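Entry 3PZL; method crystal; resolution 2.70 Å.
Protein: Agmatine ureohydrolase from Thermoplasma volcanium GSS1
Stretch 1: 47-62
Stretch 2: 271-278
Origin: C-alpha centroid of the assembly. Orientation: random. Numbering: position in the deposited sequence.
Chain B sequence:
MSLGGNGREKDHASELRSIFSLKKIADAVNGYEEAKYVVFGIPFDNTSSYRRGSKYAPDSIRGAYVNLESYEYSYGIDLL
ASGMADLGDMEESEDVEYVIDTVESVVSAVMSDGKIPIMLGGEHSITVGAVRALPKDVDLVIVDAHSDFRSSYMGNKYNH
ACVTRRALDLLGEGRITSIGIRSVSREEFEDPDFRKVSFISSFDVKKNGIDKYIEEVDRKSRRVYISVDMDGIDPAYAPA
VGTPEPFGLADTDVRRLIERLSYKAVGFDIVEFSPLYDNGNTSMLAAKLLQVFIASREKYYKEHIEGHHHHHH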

# COMPACT_ATOMS: atom_id res chain seq x y z
N THR B 47 -17.52 -11.62 -13.33
CA THR B 47 -18.40 -10.75 -14.07
C THR B 47 -18.12 -9.29 -13.65
O THR B 47 -18.72 -8.35 -14.18
CB THR B 47 -19.91 -11.17 -13.88
OG1 THR B 47 -20.57 -11.21 -15.14
CG2 THR B 47 -20.66 -10.25 -12.98
N SER B 48 -17.18 -9.13 -12.71
CA SER B 48 -16.93 -7.84 -12.07
C SER B 48 -15.92 -7.02 -12.85
O SER B 48 -14.82 -7.48 -13.12
CB SER B 48 -16.41 -8.03 -10.63
OG SER B 48 -17.44 -8.49 -9.77
N SER B 49 -16.29 -5.80 -13.20
CA SER B 49 -15.46 -5.06 -14.12
C SER B 49 -14.48 -4.12 -13.45
O SER B 49 -13.28 -4.17 -13.75
CB SER B 49 -16.31 -4.26 -15.09
OG SER B 49 -15.43 -3.49 -15.89
N TYR B 50 -14.99 -3.26 -12.56
CA TYR B 50 -14.19 -2.17 -12.04
C TYR B 50 -13.05 -2.61 -11.08
O TYR B 50 -11.88 -2.61 -11.46
CB TYR B 50 -15.06 -1.07 -11.46
CG TYR B 50 -14.23 0.14 -11.11
CD1 TYR B 50 -13.52 0.79 -12.09
CD2 TYR B 50 -14.14 0.61 -9.81
CE1 TYR B 50 -12.74 1.87 -11.80
CE2 TYR B 50 -13.38 1.71 -9.52
CZ TYR B 50 -12.66 2.32 -10.54
OH TYR B 50 -11.86 3.43 -10.32
N ARG B 51 -13.37 -2.95 -9.84
CA ARG B 51 -12.37 -3.43 -8.90
C ARG B 51 -12.58 -4.90 -8.78
O ARG B 51 -13.71 -5.37 -8.63
CB ARG B 51 -12.56 -2.80 -7.53
CG ARG B 51 -11.98 -1.41 -7.41
CD ARG B 51 -12.28 -0.84 -6.07
NE ARG B 51 -11.81 0.53 -5.94
CZ ARG B 51 -12.05 1.31 -4.89
NH1 ARG B 51 -12.79 0.90 -3.86
NH2 ARG B 51 -11.57 2.55 -4.86
N ARG B 52 -11.48 -5.64 -8.80
CA ARG B 52 -11.60 -7.07 -8.69
C ARG B 52 -10.95 -7.63 -7.41
O ARG B 52 -10.22 -6.93 -6.75
CB ARG B 52 -11.15 -7.76 -9.96
CG ARG B 52 -11.95 -9.00 -10.17
CD ARG B 52 -11.71 -9.62 -11.48
NE ARG B 52 -12.81 -9.50 -12.43
CZ ARG B 52 -13.41 -10.54 -12.99
NH1 ARG B 52 -13.04 -11.79 -12.70
NH2 ARG B 52 -14.37 -10.34 -13.89
N GLY B 53 -11.29 -8.86 -7.03
CA GLY B 53 -10.86 -9.39 -5.73
C GLY B 53 -11.96 -9.87 -4.78
O GLY B 53 -11.65 -10.44 -3.74
N SER B 54 -13.23 -9.66 -5.12
CA SER B 54 -14.33 -10.30 -4.36
C SER B 54 -14.07 -11.77 -3.98
O SER B 54 -14.34 -12.15 -2.84
CB SER B 54 -15.62 -10.28 -5.17
OG SER B 54 -16.28 -9.09 -4.89
N LYS B 55 -13.59 -12.58 -4.94
CA LYS B 55 -13.20 -13.95 -4.66
C LYS B 55 -12.59 -14.15 -3.26
O LYS B 55 -12.82 -15.18 -2.65
CB LYS B 55 -12.18 -14.46 -5.70
CG LYS B 55 -12.66 -14.47 -7.14
CD LYS B 55 -11.71 -15.19 -8.13
CE LYS B 55 -12.51 -15.63 -9.45
NZ LYS B 55 -11.86 -16.72 -10.28
N TYR B 56 -11.79 -13.20 -2.77
CA TYR B 56 -11.02 -13.41 -1.54
C TYR B 56 -11.78 -12.90 -0.32
O TYR B 56 -11.27 -12.95 0.81
CB TYR B 56 -9.61 -12.78 -1.59
CG TYR B 56 -8.78 -13.17 -2.80
CD1 TYR B 56 -8.33 -14.50 -2.97
CD2 TYR B 56 -8.46 -12.24 -3.78
CE1 TYR B 56 -7.59 -14.89 -4.08
CE2 TYR B 56 -7.71 -12.60 -4.90
CZ TYR B 56 -7.27 -13.92 -5.05
OH TYR B 56 -6.53 -14.26 -6.17
N ALA B 57 -13.00 -12.41 -0.52
CA ALA B 57 -13.74 -11.82 0.59
C ALA B 57 -14.00 -12.83 1.72
O ALA B 57 -13.73 -12.54 2.88
CB ALA B 57 -15.02 -11.16 0.12
N PRO B 58 -14.49 -14.04 1.38
CA PRO B 58 -14.85 -14.95 2.44
C PRO B 58 -13.63 -15.31 3.27
O PRO B 58 -13.72 -15.36 4.50
CB PRO B 58 -15.41 -16.17 1.70
CG PRO B 58 -15.86 -15.66 0.43
CD PRO B 58 -14.85 -14.60 0.07
N ASP B 59 -12.49 -15.52 2.63
CA ASP B 59 -11.31 -15.74 3.40
C ASP B 59 -10.98 -14.54 4.32
O ASP B 59 -10.63 -14.72 5.51
CB ASP B 59 -10.13 -16.08 2.51
CG ASP B 59 -8.89 -16.39 3.32
OD1 ASP B 59 -8.97 -17.31 4.15
OD2 ASP B 59 -7.84 -15.74 3.17
N SER B 60 -11.07 -13.32 3.79
CA SER B 60 -10.71 -12.17 4.61
C SER B 60 -11.68 -11.94 5.79
O SER B 60 -11.27 -11.49 6.88
CB SER B 60 -10.56 -10.91 3.78
OG SER B 60 -11.78 -10.55 3.17
N ILE B 61 -12.96 -12.28 5.58
CA ILE B 61 -13.92 -12.23 6.65
C ILE B 61 -13.57 -13.19 7.81
O ILE B 61 -13.70 -12.86 8.98
CB ILE B 61 -15.39 -12.40 6.14
CG1 ILE B 61 -15.81 -11.16 5.39
CG2 ILE B 61 -16.38 -12.61 7.26
CD1 ILE B 61 -16.95 -11.42 4.47
N ARG B 62 -13.14 -14.39 7.48
CA ARG B 62 -12.73 -15.34 8.51
C ARG B 62 -11.53 -14.81 9.29
O ARG B 62 -11.36 -15.06 10.47
CB ARG B 62 -12.38 -16.69 7.86
CG ARG B 62 -13.51 -17.37 7.11
CD ARG B 62 -13.15 -18.76 6.55
NE ARG B 62 -14.32 -19.39 5.93
CZ ARG B 62 -14.64 -19.35 4.63
NH1 ARG B 62 -13.88 -18.72 3.74
NH2 ARG B 62 -15.76 -19.94 4.21
N VAL B 271 -21.94 -9.28 0.08
CA VAL B 271 -21.29 -9.39 -1.21
C VAL B 271 -20.70 -8.09 -1.73
O VAL B 271 -21.03 -7.01 -1.29
CB VAL B 271 -22.27 -9.92 -2.30
CG1 VAL B 271 -22.83 -11.28 -1.92
CG2 VAL B 271 -23.41 -8.91 -2.57
N GLU B 272 -19.83 -8.22 -2.72
CA GLU B 272 -19.33 -7.08 -3.51
C GLU B 272 -18.37 -6.16 -2.78
O GLU B 272 -18.35 -4.95 -3.08
CB GLU B 272 -20.46 -6.25 -4.14
CG GLU B 272 -21.30 -6.97 -5.16
CD GLU B 272 -20.58 -7.14 -6.48
OE1 GLU B 272 -19.63 -6.36 -6.72
OE2 GLU B 272 -20.94 -8.05 -7.29
N PHE B 273 -17.58 -6.70 -1.86
CA PHE B 273 -16.39 -5.96 -1.41
C PHE B 273 -15.10 -6.74 -1.69
O PHE B 273 -15.16 -7.95 -1.87
CB PHE B 273 -16.49 -5.47 0.04
CG PHE B 273 -15.99 -6.44 1.05
CD1 PHE B 273 -16.82 -7.45 1.54
CD2 PHE B 273 -14.68 -6.33 1.55
CE1 PHE B 273 -16.35 -8.35 2.49
CE2 PHE B 273 -14.20 -7.19 2.49
CZ PHE B 273 -15.04 -8.22 2.96
N SER B 274 -13.97 -6.05 -1.74
CA SER B 274 -12.73 -6.64 -2.13
C SER B 274 -11.59 -6.29 -1.18
O SER B 274 -11.10 -5.15 -1.22
CB SER B 274 -12.33 -6.17 -3.51
OG SER B 274 -11.10 -6.81 -3.88
N PRO B 275 -11.13 -7.28 -0.38
CA PRO B 275 -10.12 -7.11 0.71
C PRO B 275 -8.78 -6.55 0.22
O PRO B 275 -8.03 -6.03 1.04
CB PRO B 275 -9.90 -8.52 1.24
CG PRO B 275 -10.89 -9.40 0.51
CD PRO B 275 -11.44 -8.69 -0.67
N LEU B 276 -8.49 -6.64 -1.08
CA LEU B 276 -7.23 -6.11 -1.65
C LEU B 276 -7.16 -4.58 -1.61
O LEU B 276 -6.05 -3.98 -1.65
CB LEU B 276 -7.04 -6.57 -3.11
CG LEU B 276 -7.12 -8.10 -3.38
CD1 LEU B 276 -7.12 -8.47 -4.89
CD2 LEU B 276 -6.03 -8.88 -2.62
N TYR B 277 -8.33 -3.96 -1.49
CA TYR B 277 -8.41 -2.51 -1.58
C TYR B 277 -8.38 -1.73 -0.28
O TYR B 277 -8.47 -0.51 -0.33
CB TYR B 277 -9.60 -2.09 -2.40
CG TYR B 277 -9.35 -2.28 -3.88
CD1 TYR B 277 -9.55 -3.54 -4.48
CD2 TYR B 277 -8.90 -1.20 -4.68
CE1 TYR B 277 -9.32 -3.73 -5.82
CE2 TYR B 277 -8.66 -1.37 -6.05
CZ TYR B 277 -8.86 -2.65 -6.60
OH TYR B 277 -8.64 -2.83 -7.94
N ASP B 278 -8.21 -2.41 0.86
CA ASP B 278 -7.96 -1.72 2.14
C ASP B 278 -7.14 -2.59 3.07
O ASP B 278 -6.65 -3.63 2.66
CB ASP B 278 -9.25 -1.21 2.82
CG ASP B 278 -10.06 -2.32 3.51
OD1 ASP B 278 -9.67 -3.51 3.51
OD2 ASP B 278 -11.13 -2.01 4.08

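What forms the apolar centre of the contact? Phe 273 and Pro 275 meet the helical residues Ala 57 and Ile 61, with Ser 60 nearby. The CA-to-CB bond of Phe 273 points away from the other stretch, yet the ring at its end comes nearer. Ala 57 CB lies over one face of the ring, 3.9 Å from Phe 273 CE1, while Ile 61 CD1 reaches its edge, 3.7 Å from the same CE1. Pro 275 packs beside them, its CG 3.7 Å from Ala 57 CA and 4.2 Å from Tyr 56 CB. Ser 60 OG comes within 3.0 Å of Pro 275 CG, but its hydroxyl is spent inside its own stretch, donating to Ala 57 O at 2.8 Å.

How does Tyr 277 extend this packing? Arg 51 CG and CD lie over one face of the ring of Tyr 277, which belongs to the 3-10 segment 275-277. Arg 51 CD sits 3.7 Å from the centroid of the Tyr 277 ring, 12° off the ring normal, a CH-pi contact; Tyr 277 CD2 also lies over one face of the guanidinium, whose NH1 and NH2 bond elsewhere in the structure.

Why do the backbones come so close at Gly 53? The CA atoms of Ser 54 and Ser 274 are 4.6 Å apart, and Gly 53 CA lies 3.2 Å from Ser 274 OG. A CB on Gly 53 would clash with Ser 274 OG and Leu 276 CD1, and at these backbone angles it would also be jammed against Arg 52 O, which alone calls for glycine.

Which polar bonds join the stretches? Ser 274 OG donates to Arg 52 O at 3.0 Å, satisfying a carbonyl that also lies at the edge of the Tyr 277 ring. Ser 54 OG makes a weak hydrogen bond to Phe 273 O at 3.4 Å, and Ser 54 CA approaches that same Phe 273 O at 3.5 Å in a CA-H...O contact. Both bonds pair a serine hydroxyl with a main-chain carbonyl, one from each stretch.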